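Local atomic coordinates of insect group II chitinase (Ostrinia furnacalis, PDB entry 5Y2A), a protein that probably hydrolyses the beta-1,4 linkages of chitin, acting through a family 18 glycoside hydrolase catalytic domain of an insect group II chitinase. Residues C7-W12 against I35-A40; V76-G81 against Y115-L120; K203-V208 against A264-G269. One frame throughout, in Å; residues are numbered along the deposited sequence.

Interaction 1 of 3, residues C7-W12 against I35-A40; sequences CYYTNW and IIYAFA
Tyr-8 and Ile-36 stand side by side on parallel strands, with the isoleucine laid against one face of the phenol. Its CB lies 4.0 Å from the Tyr-8 ring centroid, displaced toward the rim, and Ile-36 CG2 reaches Tyr-8 CE2 at 3.4 Å, while the methyl of Ala-38 sits at the ring edge. On the other face of the sheet Tyr-9 and Tyr-37 also run alongside each other. Both have CG anti to the backbone N (chi1 166° for Tyr-9), yet their planes are turned 53° apart, and Tyr-9 CE2 meets Tyr-37 CE2 at 3.6 Å. Asn-11 crosses the end of Tyr-37, its CB 3.5 Å from Tyr-37 OH; that hydroxyl and Asn-11 ND2 both bond to Asp-57. Further on, Trp-12 CZ3 comes within 3.6 Å of Phe-39 CD2, the two rings nearly parallel but slid apart. The peptide before Phe-39 is cis, as is familiar in family 18 barrels, and Phe-39 N is buried without a partner. Backbone bonds alternate between the strands and finish with Asn-11 N to Ala-38 O at 2.8 Å. Tyr-8, Ile-36 and Ala-38 face the barrel interior, where Tyr-8 OH bonds to Asp-121 of strand 119-123 and its ring meets Trp-343 of strand 339-343, whereas Tyr-9 and Tyr-37 pack outward on helix 62-67.

Interaction 2 of 3, residues V76-G81 against Y115-L120; sequences VLLGLG and YGFDGL
The ring of Phe-117 carries Leu-78 CB squarely over the centre of one face, 3.8 Å from the centroid and only 5° off the normal. Val-76 O lies at the ring edge, in its plane. Phe-117 CG is anti to its own carbonyl carbon (chi1 -75°), which lays the ring along the backbone from Val-76 to Leu-78, with CD1 3.5 Å from Leu-78 N; Tyr-63 of helix 62-67 meets the ring edge-to-face. The second flat group, the carboxylate of Asp-118, takes the N-H of Val-76 on the anti lone pair of OD2, at 2.9 Å and nearly straight (171°). Asp-118 N returns a bond to Val-76 O at 2.7 Å, so one residue grips both backbone polar atoms of Val-76. One step on, Leu-78 N bonds to Gly-119 O at 3.0 Å, and the strands run parallel, Leu-120 CD1 resting 3.4 Å from Leu-78 O. Gly-116 ends helix 98-115 in a Schellman motif with positive phi, and the backbone angles of Gly-119 likewise call for glycine, where a side chain would also crowd Leu-77. The segment therefore makes the helix-to-strand turn that leads into barrel strand 119-123. Asp-118 opens the DxxDxDxE signature of family 18. With OD2 committed to Val-76 N and OD1 in a salt bridge to Lys-70, its chemistry is consistent with a structural role, fixing the start of the strand whose later acidic residues probably serve the active site, as in other family 18 enzymes.

Interaction 3 of 3, residues K203-V208 against A264-G269; sequences KKTGHV and APTYAG
Lys-203 meets Thr-266 first through its backbone: Lys-203 O accepts the N-H of Thr-266 at 3.1 Å, the donor standing well above the carbonyl plane. Its side chain, bent at chi2 (-58°), lays CD alongside Thr-266 O at 3.6 Å. At Lys-204 the chains come closest as backbones, in a single bridge to Pro-265, and Lys-204 CB lies 3.4 Å from Ala-264 O. The pairing joins the loop that follows barrel strand 189-192 to the insertion after strand 241-254, the position of the small alpha/beta domain of many family 18 chitinases. Thr-205 then closes the bridge, its N bonding to Ala-264 O at 2.9 Å. With chi1 at 63° its OG1 sits between the backbone N and the carbonyl carbon, where it accepts the N-H of Ala-264 at 3.2 Å with a bent geometry (136°) and also bonds to Gly-261 O. The same rotation carries Thr-205 CG2 to within 3.5 Å of Thr-266 CG2. An alanine in place of Thr-205 would probably leave Ala-264 N and Gly-261 O without this mate and open a gap beside the Thr-266 methyl. Beyond Thr-205 the chain leaves the contact, Gly-206 O bonding to Ser-318 of strand 315-318.

In the fold
Along the chain the three contacts follow in series, each closing before the next opens. Interactions 1 and 2 adjoin, their centres about 9 Å apart: strands 34-42 and 75-81 are neighbours, and Gly-79 bonds through N to Tyr-37 O and through O to Ala-40 N. Together they carry the parallel order of strands 4-10, 34-42, 75-81 and 119-123 through the first half of the family 18 TIM barrel. Interaction 3 lies across the chain's centre, its centre about 28 Å from that of interaction 1 and 36 Å from that of interaction 2. One pair thus builds the barrel wall, while interaction 3 joins a loop after strand 189-192 to the insertion that follows strand 241-254.

Interaction 1 of 3, residues C7-W12 against I35-A40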
ATOM      1  N   CYS A   7     -18.755  -0.132  16.722  1.00 12.63           N
ATOM      2  CA  CYS A   7     -18.589   0.414  15.376  1.00 12.77           C
ATOM      3  C   CYS A   7     -17.214   1.051  15.246  1.00 13.52           C
ATOM      4  O   CYS A   7     -16.882   1.965  16.005  1.00 12.96           O
ATOM      5  CB  CYS A   7     -19.645   1.476  15.075  1.00 17.58           C
ATOM      6  SG  CYS A   7     -21.368   0.951  15.116  1.00 17.89           S
ATOM      7  N   TYR A   8     -16.440   0.617  14.254  1.00 11.02           N
ATOM      8  CA  TYR A   8     -15.187   1.291  13.940  1.00 12.87           C
ATOM      9  C   TYR A   8     -15.450   2.430  12.957  1.00 14.35           C
ATOM     10  O   TYR A   8     -16.005   2.216  11.872  1.00 12.80           O
ATOM     11  CB  TYR A   8     -14.154   0.307  13.392  1.00 13.45           C
ATOM     12  CG  TYR A   8     -13.451  -0.433  14.503  1.00 14.64           C
ATOM     13  CD1 TYR A   8     -13.989  -1.595  15.026  1.00 14.83           C
ATOM     14  CD2 TYR A   8     -12.269   0.053  15.062  1.00 14.61           C
ATOM     15  CE1 TYR A   8     -13.366  -2.273  16.058  1.00 16.67           C
ATOM     16  CE2 TYR A   8     -11.639  -0.625  16.099  1.00 15.41           C
ATOM     17  CZ  TYR A   8     -12.197  -1.786  16.589  1.00 14.91           C
ATOM     18  OH  TYR A   8     -11.602  -2.472  17.624  1.00 15.58           O
ATOM     19  N   TYR A   9     -15.071   3.637  13.365  1.00 11.98           N
ATOM     20  CA  TYR A   9     -15.034   4.821  12.522  1.00 13.11           C
ATOM     21  C   TYR A   9     -13.576   5.026  12.126  1.00 14.67           C
ATOM     22  O   TYR A   9     -12.696   4.928  12.981  1.00 15.26           O
ATOM     23  CB  TYR A   9     -15.552   6.044  13.288  1.00 14.09           C
ATOM     24  CG  TYR A   9     -15.235   7.361  12.607  1.00 14.19           C
ATOM     25  CD1 TYR A   9     -16.056   7.845  11.605  1.00 18.46           C
ATOM     26  CD2 TYR A   9     -14.088   8.085  12.925  1.00 15.98           C
ATOM     27  CE1 TYR A   9     -15.778   9.032  10.962  1.00 17.41           C
ATOM     28  CE2 TYR A   9     -13.793   9.273  12.275  1.00 15.43           C
ATOM     29  CZ  TYR A   9     -14.644   9.737  11.292  1.00 17.89           C
ATOM     30  OH  TYR A   9     -14.379  10.912  10.632  1.00 21.77           O
ATOM     31  N   THR A  10     -13.302   5.221  10.835  1.00 11.42           N
ATOM     32  CA  THR A  10     -11.925   5.380  10.360  1.00 12.21           C
ATOM     33  C   THR A  10     -11.694   6.808   9.878  1.00 13.00           C
ATOM     34  O   THR A  10     -12.428   7.298   9.013  1.00 14.37           O
ATOM     35  CB  THR A  10     -11.587   4.368   9.263  1.00 14.63           C
ATOM     36  OG1 THR A  10     -12.346   4.657   8.082  1.00 13.38           O
ATOM     37  CG2 THR A  10     -11.896   2.951   9.732  1.00 14.39           C
ATOM     38  N   ASN A  11     -10.701   7.488  10.476  1.00 13.77           N
ATOM     39  CA  ASN A  11     -10.456   8.888  10.134  1.00 16.75           C
ATOM     40  C   ASN A  11      -9.981   9.059   8.686  1.00 18.23           C
ATOM     41  O   ASN A  11     -10.228  10.108   8.083  1.00 22.22           O
ATOM     42  CB  ASN A  11      -9.518   9.539  11.169  1.00 14.51           C
ATOM     43  CG  ASN A  11      -8.104   8.993  11.163  1.00 17.91           C
ATOM     44  OD1 ASN A  11      -7.813   7.943  10.600  1.00 17.28           O
ATOM     45  ND2 ASN A  11      -7.220   9.686  11.876  1.00 19.87           N
ATOM     46  N   TRP A  12      -9.287   8.073   8.118  1.00 15.47           N
ATOM     47  CA  TRP A  12      -8.818   8.184   6.735  1.00 16.18           C
ATOM     48  C   TRP A  12      -9.925   8.036   5.684  1.00 16.89           C
ATOM     49  O   TRP A  12      -9.659   8.261   4.497  1.00 14.67           O
ATOM     50  CB  TRP A  12      -7.706   7.165   6.479  1.00 15.19           C
ATOM     51  CG  TRP A  12      -8.122   5.726   6.525  1.00 15.37           C
ATOM     52  CD1 TRP A  12      -8.574   4.963   5.482  1.00 20.05           C
ATOM     53  CD2 TRP A  12      -8.122   4.870   7.677  1.00 15.57           C
ATOM     54  NE1 TRP A  12      -8.846   3.683   5.912  1.00 20.56           N
ATOM     55  CE2 TRP A  12      -8.581   3.600   7.256  1.00 16.73           C
ATOM     56  CE3 TRP A  12      -7.780   5.054   9.022  1.00 16.69           C
ATOM     57  CZ2 TRP A  12      -8.697   2.516   8.132  1.00 16.69           C
ATOM     58  CZ3 TRP A  12      -7.907   3.980   9.895  1.00 16.54           C
ATOM     59  CH2 TRP A  12      -8.356   2.725   9.445  1.00 16.95           C
ATOM     60  N   ILE A  35     -18.520   3.386  19.765  1.00 14.61           N
ATOM     61  CA  ILE A  35     -17.794   3.811  18.573  1.00 14.27           C
ATOM     62  C   ILE A  35     -16.311   3.832  18.916  1.00 14.00           C
ATOM     63  O   ILE A  35     -15.924   4.350  19.969  1.00 14.84           O
ATOM     64  CB  ILE A  35     -18.259   5.196  18.083  1.00 13.59           C
ATOM     65  CG1 ILE A  35     -19.732   5.150  17.693  1.00 14.67           C
ATOM     66  CG2 ILE A  35     -17.403   5.683  16.904  1.00 13.86           C
ATOM     67  CD1 ILE A  35     -20.306   6.509  17.361  1.00 17.78           C
ATOM     68  N   ILE A  36     -15.486   3.269  18.037  1.00 10.77           N
ATOM     69  CA  ILE A  36     -14.036   3.295  18.184  1.00 14.05           C
ATOM     70  C   ILE A  36     -13.486   4.214  17.102  1.00 14.61           C
ATOM     71  O   ILE A  36     -13.743   4.001  15.909  1.00 12.20           O
ATOM     72  CB  ILE A  36     -13.414   1.896  18.053  1.00 14.61           C
ATOM     73  CG1 ILE A  36     -14.070   0.890  19.009  1.00 15.53           C
ATOM     74  CG2 ILE A  36     -11.912   1.974  18.321  1.00 14.42           C
ATOM     75  CD1 ILE A  36     -14.097   1.310  20.448  1.00 17.57           C
ATOM     76  N   TYR A  37     -12.717   5.225  17.516  1.00 13.35           N
ATOM     77  CA  TYR A  37     -12.084   6.165  16.591  1.00 14.28           C
ATOM     78  C   TYR A  37     -10.750   5.574  16.151  1.00 12.97           C
ATOM     79  O   TYR A  37      -9.773   5.593  16.903  1.00 14.39           O
ATOM     80  CB  TYR A  37     -11.908   7.528  17.257  1.00 14.89           C
ATOM     81  CG  TYR A  37     -11.559   8.655  16.303  1.00 14.81           C
ATOM     82  CD1 TYR A  37     -10.315   8.710  15.682  1.00 16.57           C
ATOM     83  CD2 TYR A  37     -12.469   9.676  16.040  1.00 15.97           C
ATOM     84  CE1 TYR A  37      -9.993   9.740  14.803  1.00 13.89           C
ATOM     85  CE2 TYR A  37     -12.154  10.710  15.169  1.00 16.35           C
ATOM     86  CZ  TYR A  37     -10.911  10.735  14.557  1.00 17.22           C
ATOM     87  OH  TYR A  37     -10.584  11.750  13.685  1.00 16.40           O
ATOM     88  N   ALA A  38     -10.696   5.069  14.917  1.00 14.61           N
ATOM     89  CA  ALA A  38      -9.493   4.462  14.356  1.00 14.12           C
ATOM     90  C   ALA A  38      -8.828   5.436  13.390  1.00 14.07           C
ATOM     91  O   ALA A  38      -9.506   5.997  12.522  1.00 14.57           O
ATOM     92  CB  ALA A  38      -9.835   3.160  13.622  1.00 14.03           C
ATOM     93  N   PHE A  39      -7.519   5.673  13.550  1.00 13.70           N
ATOM     94  CA  PHE A  39      -6.668   5.174  14.635  1.00 13.92           C
ATOM     95  C   PHE A  39      -5.780   6.302  15.154  1.00 18.12           C
ATOM     96  O   PHE A  39      -5.338   7.162  14.376  1.00 14.83           O
ATOM     97  CB  PHE A  39      -5.718   4.056  14.170  1.00 14.69           C
ATOM     98  CG  PHE A  39      -6.361   2.719  13.954  1.00 16.70           C
ATOM     99  CD1 PHE A  39      -6.859   1.988  15.020  1.00 17.00           C
ATOM    100  CD2 PHE A  39      -6.410   2.165  12.683  1.00 21.40           C
ATOM    101  CE1 PHE A  39      -7.430   0.741  14.819  1.00 16.71           C
ATOM    102  CE2 PHE A  39      -6.976   0.919  12.472  1.00 17.23           C
ATOM    103  CZ  PHE A  39      -7.488   0.208  13.545  1.00 17.23           C
ATOM    104  N   ALA A  40      -5.463   6.262  16.443  1.00 13.34           N
ATOM    105  CA  ALA A  40      -4.274   6.943  16.940  1.00 17.67           C
ATOM    106  C   ALA A  40      -3.085   5.990  16.830  1.00 16.34           C
ATOM    107  O   ALA A  40      -3.244   4.789  16.593  1.00 16.08           O
ATOM    108  CB  ALA A  40      -4.469   7.419  18.382  1.00 15.21           C
TER

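Interaction 2 of 3, residues V76-G81 against Y115-L120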
ATOM      1  N   VAL A  76     -17.717   6.410  23.282  1.00 16.91           N
ATOM      2  CA  VAL A  76     -16.756   6.706  22.216  1.00 15.70           C
ATOM      3  C   VAL A  76     -15.344   6.514  22.756  1.00 16.55           C
ATOM      4  O   VAL A  76     -14.918   7.227  23.677  1.00 19.48           O
ATOM      5  CB  VAL A  76     -16.947   8.123  21.649  1.00 15.94           C
ATOM      6  CG1 VAL A  76     -15.975   8.376  20.494  1.00 13.85           C
ATOM      7  CG2 VAL A  76     -18.386   8.308  21.180  1.00 14.29           C
ATOM      8  N   LEU A  77     -14.620   5.556  22.182  1.00 15.01           N
ATOM      9  CA  LEU A  77     -13.258   5.233  22.576  1.00 13.44           C
ATOM     10  C   LEU A  77     -12.296   5.572  21.445  1.00 17.83           C
ATOM     11  O   LEU A  77     -12.666   5.612  20.269  1.00 15.34           O
ATOM     12  CB  LEU A  77     -13.107   3.748  22.935  1.00 16.77           C
ATOM     13  CG  LEU A  77     -13.762   3.210  24.212  1.00 18.40           C
ATOM     14  CD1 LEU A  77     -15.270   3.139  24.061  1.00 14.73           C
ATOM     15  CD2 LEU A  77     -13.193   1.845  24.547  1.00 17.32           C
ATOM     16  N   LEU A  78     -11.041   5.796  21.817  1.00 16.65           N
ATOM     17  CA  LEU A  78      -9.979   6.005  20.844  1.00 15.19           C
ATOM     18  C   LEU A  78      -9.307   4.670  20.561  1.00 16.37           C
ATOM     19  O   LEU A  78      -8.952   3.939  21.490  1.00 15.10           O
ATOM     20  CB  LEU A  78      -8.955   7.014  21.373  1.00 15.72           C
ATOM     21  CG  LEU A  78      -7.732   7.231  20.482  1.00 15.73           C
ATOM     22  CD1 LEU A  78      -8.160   7.849  19.161  1.00 16.26           C
ATOM     23  CD2 LEU A  78      -6.709   8.113  21.195  1.00 20.78           C
ATOM     24  N   GLY A  79      -9.154   4.339  19.280  1.00 14.77           N
ATOM     25  CA  GLY A  79      -8.432   3.140  18.896  1.00 15.76           C
ATOM     26  C   GLY A  79      -6.966   3.453  18.664  1.00 16.95           C
ATOM     27  O   GLY A  79      -6.631   4.430  17.994  1.00 17.98           O
ATOM     28  N   LEU A  80      -6.095   2.628  19.238  1.00 15.21           N
ATOM     29  CA  LEU A  80      -4.651   2.802  19.130  1.00 17.88           C
ATOM     30  C   LEU A  80      -4.054   1.648  18.343  1.00 15.87           C
ATOM     31  O   LEU A  80      -4.302   0.482  18.663  1.00 17.39           O
ATOM     32  CB  LEU A  80      -3.991   2.873  20.510  1.00 16.33           C
ATOM     33  CG  LEU A  80      -2.458   2.851  20.536  1.00 18.57           C
ATOM     34  CD1 LEU A  80      -1.880   4.131  19.942  1.00 17.60           C
ATOM     35  CD2 LEU A  80      -1.928   2.635  21.955  1.00 17.84           C
ATOM     36  N   GLY A  81      -3.269   1.975  17.320  1.00 16.77           N
ATOM     37  CA  GLY A  81      -2.540   0.954  16.597  1.00 15.47           C
ATOM     38  C   GLY A  81      -3.069   0.687  15.203  1.00 17.04           C
ATOM     39  O   GLY A  81      -3.063   1.579  14.348  1.00 16.19           O
ATOM     40  N   TYR A 115      -9.771  15.013  24.780  1.00 25.59           N
ATOM     41  CA  TYR A 115     -10.673  15.030  23.639  1.00 24.33           C
ATOM     42  C   TYR A 115     -12.052  14.460  23.941  1.00 25.08           C
ATOM     43  O   TYR A 115     -12.882  14.372  23.029  1.00 24.46           O
ATOM     44  CB  TYR A 115     -10.031  14.277  22.472  1.00 20.95           C
ATOM     45  CG  TYR A 115      -8.732  14.912  22.057  1.00 23.95           C
ATOM     46  CD1 TYR A 115      -8.711  16.171  21.473  1.00 23.58           C
ATOM     47  CD2 TYR A 115      -7.524  14.276  22.293  1.00 25.82           C
ATOM     48  CE1 TYR A 115      -7.516  16.767  21.108  1.00 24.64           C
ATOM     49  CE2 TYR A 115      -6.329  14.862  21.937  1.00 23.81           C
ATOM     50  CZ  TYR A 115      -6.331  16.107  21.347  1.00 25.76           C
ATOM     51  OH  TYR A 115      -5.139  16.688  20.992  1.00 26.12           O
ATOM     52  N   GLY A 116     -12.328  14.090  25.190  1.00 24.06           N
ATOM     53  CA  GLY A 116     -13.641  13.598  25.557  1.00 20.81           C
ATOM     54  C   GLY A 116     -13.875  12.125  25.317  1.00 20.85           C
ATOM     55  O   GLY A 116     -15.034  11.700  25.246  1.00 19.48           O
ATOM     56  N   PHE A 117     -12.816  11.330  25.175  1.00 19.21           N
ATOM     57  CA  PHE A 117     -12.971   9.901  24.941  1.00 18.82           C
ATOM     58  C   PHE A 117     -13.354   9.188  26.228  1.00 22.24           C
ATOM     59  O   PHE A 117     -12.904   9.555  27.318  1.00 21.95           O
ATOM     60  CB  PHE A 117     -11.682   9.308  24.375  1.00 18.23           C
ATOM     61  CG  PHE A 117     -11.452   9.648  22.928  1.00 20.52           C
ATOM     62  CD1 PHE A 117     -12.211   9.051  21.932  1.00 19.37           C
ATOM     63  CD2 PHE A 117     -10.489  10.575  22.567  1.00 18.42           C
ATOM     64  CE1 PHE A 117     -12.006   9.365  20.598  1.00 16.09           C
ATOM     65  CE2 PHE A 117     -10.276  10.899  21.235  1.00 16.42           C
ATOM     66  CZ  PHE A 117     -11.034  10.294  20.250  1.00 17.61           C
ATOM     67  N   ASP A 118     -14.207   8.175  26.095  1.00 19.27           N
ATOM     68  CA  ASP A 118     -14.626   7.340  27.213  1.00 18.06           C
ATOM     69  C   ASP A 118     -13.657   6.204  27.510  1.00 22.13           C
ATOM     70  O   ASP A 118     -13.883   5.452  28.465  1.00 22.94           O
ATOM     71  CB  ASP A 118     -16.018   6.761  26.938  1.00 21.78           C
ATOM     72  CG  ASP A 118     -17.074   7.827  26.837  1.00 24.02           C
ATOM     73  OD1 ASP A 118     -17.126   8.698  27.735  1.00 24.26           O
ATOM     74  OD2 ASP A 118     -17.849   7.804  25.859  1.00 22.62           O
ATOM     75  N   GLY A 119     -12.608   6.036  26.714  1.00 17.69           N
ATOM     76  CA  GLY A 119     -11.677   4.950  26.954  1.00 19.13           C
ATOM     77  C   GLY A 119     -10.826   4.685  25.724  1.00 18.12           C
ATOM     78  O   GLY A 119     -10.773   5.497  24.804  1.00 17.91           O
ATOM     79  N   LEU A 120     -10.183   3.515  25.737  1.00 18.29           N
ATOM     80  CA  LEU A 120      -9.143   3.172  24.779  1.00 16.57           C
ATOM     81  C   LEU A 120      -9.350   1.754  24.269  1.00 18.13           C
ATOM     82  O   LEU A 120      -9.649   0.841  25.044  1.00 17.01           O
ATOM     83  CB  LEU A 120      -7.749   3.302  25.418  1.00 19.36           C
ATOM     84  CG  LEU A 120      -6.524   2.970  24.559  1.00 19.49           C
ATOM     85  CD1 LEU A 120      -6.266   4.066  23.529  1.00 16.28           C
ATOM     86  CD2 LEU A 120      -5.300   2.753  25.435  1.00 19.08           C
TER

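Interaction 3 of 3, residues K203-V208 against A264-G269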
ATOM      1  N   LYS A 203      -2.328 -16.829  -2.501  1.00 19.38           N
ATOM      2  CA  LYS A 203      -2.190 -17.287  -3.871  1.00 20.90           C
ATOM      3  C   LYS A 203      -3.310 -18.182  -4.367  1.00 21.67           C
ATOM      4  O   LYS A 203      -3.108 -18.849  -5.364  1.00 19.10           O
ATOM      5  CB  LYS A 203      -0.889 -18.073  -4.014  1.00 28.25           C
ATOM      6  CG  LYS A 203       0.302 -17.269  -3.909  1.00 29.51           C
ATOM      7  CD  LYS A 203       0.039 -16.312  -5.026  1.00 49.35           C
ATOM      8  CE  LYS A 203       1.376 -15.765  -5.509  1.00 57.92           C
ATOM      9  NZ  LYS A 203       1.310 -14.551  -6.361  1.00 55.15           N
ATOM     10  N   LYS A 204      -4.501 -18.119  -3.771  1.00 18.19           N
ATOM     11  CA  LYS A 204      -5.679 -18.787  -4.307  1.00 18.94           C
ATOM     12  C   LYS A 204      -6.912 -18.156  -3.673  1.00 17.16           C
ATOM     13  O   LYS A 204      -6.833 -17.579  -2.585  1.00 17.89           O
ATOM     14  CB  LYS A 204      -5.645 -20.295  -4.039  1.00 24.20           C
ATOM     15  CG  LYS A 204      -5.674 -20.697  -2.566  1.00 27.74           C
ATOM     16  CD  LYS A 204      -5.278 -22.162  -2.404  1.00 29.80           C
ATOM     17  CE  LYS A 204      -5.632 -22.706  -1.033  1.00 43.58           C
ATOM     18  NZ  LYS A 204      -5.087 -24.081  -0.840  1.00 52.43           N
ATOM     19  N   THR A 205      -8.046 -18.270  -4.358  1.00 18.65           N
ATOM     20  CA  THR A 205      -9.266 -17.619  -3.891  1.00 15.62           C
ATOM     21  C   THR A 205      -9.751 -18.257  -2.596  1.00 18.60           C
ATOM     22  O   THR A 205      -9.655 -19.473  -2.405  1.00 20.48           O
ATOM     23  CB  THR A 205     -10.364 -17.698  -4.945  1.00 18.19           C
ATOM     24  OG1 THR A 205     -10.707 -19.068  -5.173  1.00 17.63           O
ATOM     25  CG2 THR A 205      -9.903 -17.068  -6.263  1.00 17.74           C
ATOM     26  N   GLY A 206     -10.281 -17.426  -1.706  1.00 16.57           N
ATOM     27  CA  GLY A 206     -10.799 -17.890  -0.431  1.00 15.38           C
ATOM     28  C   GLY A 206     -11.690 -16.822   0.158  1.00 18.35           C
ATOM     29  O   GLY A 206     -11.669 -15.665  -0.274  1.00 16.11           O
ATOM     30  N   HIS A 207     -12.482 -17.211   1.152  1.00 15.46           N
ATOM     31  CA  HIS A 207     -13.433 -16.268   1.716  1.00 14.24           C
ATOM     32  C   HIS A 207     -12.791 -15.443   2.822  1.00 12.84           C
ATOM     33  O   HIS A 207     -12.044 -15.962   3.654  1.00 13.14           O
ATOM     34  CB  HIS A 207     -14.690 -16.966   2.239  1.00 15.00           C
ATOM     35  CG  HIS A 207     -15.862 -16.042   2.353  1.00 14.14           C
ATOM     36  ND1 HIS A 207     -16.009 -15.162   3.405  1.00 14.02           N
ATOM     37  CD2 HIS A 207     -16.913 -15.825   1.528  1.00 12.79           C
ATOM     38  CE1 HIS A 207     -17.110 -14.451   3.227  1.00 14.35           C
ATOM     39  NE2 HIS A 207     -17.673 -14.832   2.094  1.00 14.50           N
ATOM     40  N   VAL A 208     -13.100 -14.144   2.822  1.00 14.46           N
ATOM     41  CA  VAL A 208     -12.517 -13.222   3.793  1.00 12.98           C
ATOM     42  C   VAL A 208     -12.850 -13.631   5.224  1.00 11.63           C
ATOM     43  O   VAL A 208     -12.056 -13.397   6.143  1.00 10.89           O
ATOM     44  CB  VAL A 208     -12.991 -11.782   3.489  1.00 13.38           C
ATOM     45  CG1 VAL A 208     -14.529 -11.711   3.462  1.00 12.87           C
ATOM     46  CG2 VAL A 208     -12.422 -10.797   4.508  1.00 12.90           C
ATOM     47  N   ALA A 264      -9.107 -21.523  -6.398  1.00 21.27           N
ATOM     48  CA  ALA A 264      -8.513 -21.317  -7.719  1.00 20.18           C
ATOM     49  C   ALA A 264      -7.251 -20.473  -7.589  1.00 22.25           C
ATOM     50  O   ALA A 264      -7.264 -19.461  -6.879  1.00 19.68           O
ATOM     51  CB  ALA A 264      -9.503 -20.626  -8.650  1.00 21.40           C
ATOM     52  N   PRO A 265      -6.156 -20.845  -8.251  1.00 23.82           N
ATOM     53  CA  PRO A 265      -4.916 -20.067  -8.128  1.00 21.35           C
ATOM     54  C   PRO A 265      -5.074 -18.639  -8.633  1.00 16.55           C
ATOM     55  O   PRO A 265      -5.765 -18.377  -9.619  1.00 16.90           O
ATOM     56  CB  PRO A 265      -3.917 -20.856  -8.990  1.00 20.67           C
ATOM     57  CG  PRO A 265      -4.457 -22.241  -8.993  1.00 26.68           C
ATOM     58  CD  PRO A 265      -5.947 -22.084  -9.020  1.00 21.10           C
ATOM     59  N   THR A 266      -4.411 -17.716  -7.946  1.00 17.61           N
ATOM     60  CA  THR A 266      -4.483 -16.301  -8.268  1.00 17.98           C
ATOM     61  C   THR A 266      -3.078 -15.749  -8.450  1.00 17.80           C
ATOM     62  O   THR A 266      -2.099 -16.310  -7.953  1.00 20.81           O
ATOM     63  CB  THR A 266      -5.219 -15.513  -7.176  1.00 16.38           C
ATOM     64  OG1 THR A 266      -4.549 -15.699  -5.927  1.00 15.85           O
ATOM     65  CG2 THR A 266      -6.656 -16.010  -7.052  1.00 14.71           C
ATOM     66  N   TYR A 267      -2.991 -14.632  -9.172  1.00 16.62           N
ATOM     67  CA  TYR A 267      -1.715 -13.998  -9.455  1.00 19.49           C
ATOM     68  C   TYR A 267      -1.586 -12.582  -8.906  1.00 20.64           C
ATOM     69  O   TYR A 267      -0.485 -12.022  -8.951  1.00 17.52           O
ATOM     70  CB  TYR A 267      -1.460 -13.978 -10.972  1.00 18.72           C
ATOM     71  CG  TYR A 267      -2.438 -13.125 -11.755  1.00 18.24           C
ATOM     72  CD1 TYR A 267      -2.204 -11.771 -11.955  1.00 17.24           C
ATOM     73  CD2 TYR A 267      -3.592 -13.676 -12.296  1.00 18.32           C
ATOM     74  CE1 TYR A 267      -3.088 -10.989 -12.661  1.00 19.12           C
ATOM     75  CE2 TYR A 267      -4.486 -12.896 -13.019  1.00 18.10           C
ATOM     76  CZ  TYR A 267      -4.226 -11.554 -13.198  1.00 17.71           C
ATOM     77  OH  TYR A 267      -5.112 -10.764 -13.908  1.00 18.37           O
ATOM     78  N   ALA A 268      -2.663 -11.992  -8.391  1.00 16.83           N
ATOM     79  CA  ALA A 268      -2.615 -10.634  -7.863  1.00 15.69           C
ATOM     80  C   ALA A 268      -3.885 -10.388  -7.061  1.00 16.28           C
ATOM     81  O   ALA A 268      -4.821 -11.186  -7.088  1.00 14.50           O
ATOM     82  CB  ALA A 268      -2.484  -9.601  -8.985  1.00 16.07           C
ATOM     83  N   GLY A 269      -3.902  -9.279  -6.336  1.00 16.63           N
ATOM     84  CA  GLY A 269      -5.158  -8.776  -5.828  1.00 15.09           C
ATOM     85  C   GLY A 269      -6.046  -8.328  -6.976  1.00 15.43           C
ATOM     86  O   GLY A 269      -5.614  -8.174  -8.119  1.00 17.04           O
TER